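PDB 6DLM: Dhd127_b from Synthetic construct, which is one chain of a computationally designed coiled-coil heterodimer, built to pair specifically with its partner chain Dhd127_a. Local coordinates for residues R20-L25 / D58-Q63. Residues are numbered along the deposited sequence; the frame is centred on the assembly and turned at random.
Sequences RLIEEL and DEIRRQ
Leu-21 reaches Gln-63 and Glu-59, whose flat ends are hydrogen-bonded to each other. CD2 of Leu-21 lies 4.0 Å from NE2 of Gln-63 and 3.6 Å from CG of Glu-59. The amide of Gln-63 gives a nearly straight, in-plane hydrogen bond from NE2 to OE1 of Glu-59 (2.9 Å), meeting that oxygen on its anti side. Arg-62 grips the carboxylate in a side-on salt bridge on the syn sides: NE to Glu-59 OE2, at the guanidinium edge and in its plane, and NH2 to Glu-59 OE1 at 2.7 Å. OE1 is therefore gripped twice. An alanine at Glu-59 would probably leave Gln-63 and Arg-62 without their shared acceptor, freeing both ends to turn, and open a gap beside Leu-21 CD2. Beyond this polar cluster the contact is apolar. With CG1 anti to the carbonyl carbon (chi1 -75°), Ile-60 brings this atom 3.7 Å from Leu-21 CD2. Ile-60 CD1 reaches Leu-25 CD2, also at 3.7 Å, and the backbone CA of Ile-22. Helices 7-37 and 44-75 form an antiparallel helical hairpin here, with segment axes at 154° and 10.1 Å apart. Leu-18 of the same chain touches Ile-60, and Ile-56 touches Leu-21 and Leu-25. Leu-18 and Leu-22 of the Dhd127_a chain pack on Ile-22 and Leu-25, joining the hairpin to the heterodimer core.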
loop_
_atom_site.group_PDB
_atom_site.type_symbol
_atom_site.label_atom_id
_atom_site.label_comp_id
_atom_site.label_asym_id
_atom_site.label_seq_id
_atom_site.Cartn_x
_atom_site.Cartn_y
_atom_site.Cartn_z
ATOM N N ARG B 20 4.290 6.936 3.951
ATOM C CA ARG B 20 3.331 8.024 4.077
ATOM C C ARG B 20 2.416 8.087 2.840
ATOM O O ARG B 20 1.219 8.265 2.984
ATOM C CB ARG B 20 4.035 9.353 4.324
ATOM C CG ARG B 20 4.528 9.487 5.753
ATOM C CD ARG B 20 5.026 10.882 6.084
ATOM N NE ARG B 20 6.279 11.194 5.426
ATOM C CZ ARG B 20 7.471 10.851 5.894
ATOM N NH1 ARG B 20 7.569 10.174 7.022
ATOM N NH2 ARG B 20 8.563 11.180 5.228
ATOM N N LEU B 21 2.977 7.937 1.648
ATOM C CA LEU B 21 2.154 7.898 0.440
ATOM C C LEU B 21 1.207 6.679 0.456
ATOM O O LEU B 21 0.054 6.794 0.087
ATOM C CB LEU B 21 3.019 7.885 -0.812
ATOM C CG LEU B 21 2.308 8.144 -2.138
ATOM C CD1 LEU B 21 1.545 9.457 -2.127
ATOM C CD2 LEU B 21 3.312 8.136 -3.269
ATOM N N ILE B 22 1.711 5.534 0.892
ATOM C CA ILE B 22 0.886 4.338 0.991
ATOM C C ILE B 22 -0.266 4.545 1.981
ATOM O O ILE B 22 -1.386 4.166 1.712
ATOM C CB ILE B 22 1.735 3.129 1.418
ATOM C CG1 ILE B 22 2.629 2.698 0.254
ATOM C CG2 ILE B 22 0.848 1.982 1.861
ATOM C CD1 ILE B 22 3.595 1.590 0.598
ATOM N N GLU B 23 0.020 5.145 3.125
ATOM C CA GLU B 23 -1.039 5.438 4.086
ATOM C C GLU B 23 -2.064 6.426 3.479
ATOM O O GLU B 23 -3.247 6.299 3.729
ATOM C CB GLU B 23 -0.467 5.881 5.426
ATOM C CG GLU B 23 0.427 4.791 6.007
ATOM C CD GLU B 23 0.403 4.722 7.517
ATOM O OE1 GLU B 23 0.340 3.603 8.059
ATOM O OE2 GLU B 23 0.446 5.784 8.164
ATOM N N GLU B 24 -1.600 7.367 2.673
ATOM C CA GLU B 24 -2.516 8.269 1.991
ATOM C C GLU B 24 -3.437 7.453 1.066
ATOM O O GLU B 24 -4.625 7.714 1.004
ATOM C CB GLU B 24 -1.757 9.310 1.173
ATOM C CG GLU B 24 -2.666 10.235 0.384
ATOM C CD GLU B 24 -1.929 11.420 -0.225
ATOM O OE1 GLU B 24 -0.811 11.727 0.225
ATOM O OE2 GLU B 24 -2.472 12.052 -1.151
ATOM N N LEU B 25 -2.873 6.488 0.354
ATOM C CA LEU B 25 -3.692 5.635 -0.494
ATOM C C LEU B 25 -4.687 4.813 0.339
ATOM O O LEU B 25 -5.841 4.695 -0.029
ATOM C CB LEU B 25 -2.828 4.703 -1.336
ATOM C CG LEU B 25 -3.633 3.696 -2.147
ATOM C CD1 LEU B 25 -4.667 4.414 -2.984
ATOM C CD2 LEU B 25 -2.724 2.848 -3.016
ATOM N N ASP B 58 0.207 4.600 -8.926
ATOM C CA ASP B 58 1.241 4.658 -9.941
ATOM C C ASP B 58 2.555 5.211 -9.367
ATOM O O ASP B 58 3.612 4.676 -9.623
ATOM C CB ASP B 58 0.778 5.531 -11.092
ATOM C CG ASP B 58 1.820 5.660 -12.164
ATOM O OD1 ASP B 58 1.662 5.023 -13.214
ATOM O OD2 ASP B 58 2.808 6.385 -11.941
ATOM N N GLU B 59 2.463 6.297 -8.618
ATOM C CA GLU B 59 3.622 6.878 -7.955
ATOM C C GLU B 59 4.214 5.911 -6.900
ATOM O O GLU B 59 5.416 5.818 -6.762
ATOM C CB GLU B 59 3.251 8.215 -7.322
ATOM C CG GLU B 59 4.390 8.920 -6.610
ATOM C CD GLU B 59 5.529 9.316 -7.533
ATOM O OE1 GLU B 59 6.565 9.759 -7.012
ATOM O OE2 GLU B 59 5.393 9.174 -8.763
ATOM N N ILE B 60 3.359 5.214 -6.170
ATOM C CA ILE B 60 3.847 4.255 -5.192
ATOM C C ILE B 60 4.651 3.154 -5.883
ATOM O O ILE B 60 5.705 2.791 -5.405
ATOM C CB ILE B 60 2.697 3.607 -4.405
ATOM C CG1 ILE B 60 2.132 4.592 -3.385
ATOM C CG2 ILE B 60 3.175 2.348 -3.717
ATOM C CD1 ILE B 60 0.737 4.254 -2.931
ATOM N N ARG B 61 4.156 2.642 -6.998
ATOM C CA ARG B 61 4.893 1.621 -7.720
ATOM C C ARG B 61 6.242 2.162 -8.213
ATOM O O ARG B 61 7.253 1.507 -8.055
ATOM C CB ARG B 61 4.053 1.076 -8.874
ATOM C CG ARG B 61 4.838 0.471 -10.023
ATOM C CD ARG B 61 5.487 -0.851 -9.674
ATOM N NE ARG B 61 4.525 -1.905 -9.377
ATOM C CZ ARG B 61 4.867 -3.144 -9.046
ATOM N NH1 ARG B 61 6.142 -3.476 -8.969
ATOM N NH2 ARG B 61 3.942 -4.043 -8.780
ATOM N N ARG B 62 6.267 3.360 -8.772
ATOM C CA ARG B 62 7.541 3.900 -9.225
ATOM C C ARG B 62 8.535 4.073 -8.066
ATOM O O ARG B 62 9.683 3.689 -8.192
ATOM C CB ARG B 62 7.347 5.247 -9.922
ATOM C CG ARG B 62 8.647 5.875 -10.386
ATOM C CD ARG B 62 8.440 7.270 -10.946
ATOM N NE ARG B 62 8.239 8.253 -9.894
ATOM C CZ ARG B 62 9.227 8.767 -9.180
ATOM N NH1 ARG B 62 10.468 8.382 -9.409
ATOM N NH2 ARG B 62 8.976 9.649 -8.232
ATOM N N GLN B 63 8.099 4.645 -6.949
ATOM C CA GLN B 63 8.996 4.813 -5.804
ATOM C C GLN B 63 9.475 3.487 -5.211
ATOM O O GLN B 63 10.644 3.335 -4.914
ATOM C CB GLN B 63 8.335 5.632 -4.702
ATOM C CG GLN B 63 8.165 7.088 -5.071
ATOM C CD GLN B 63 7.676 7.943 -3.924
ATOM O OE1 GLN B 63 7.819 7.590 -2.761
ATOM N NE2 GLN B 63 7.087 9.077 -4.256
#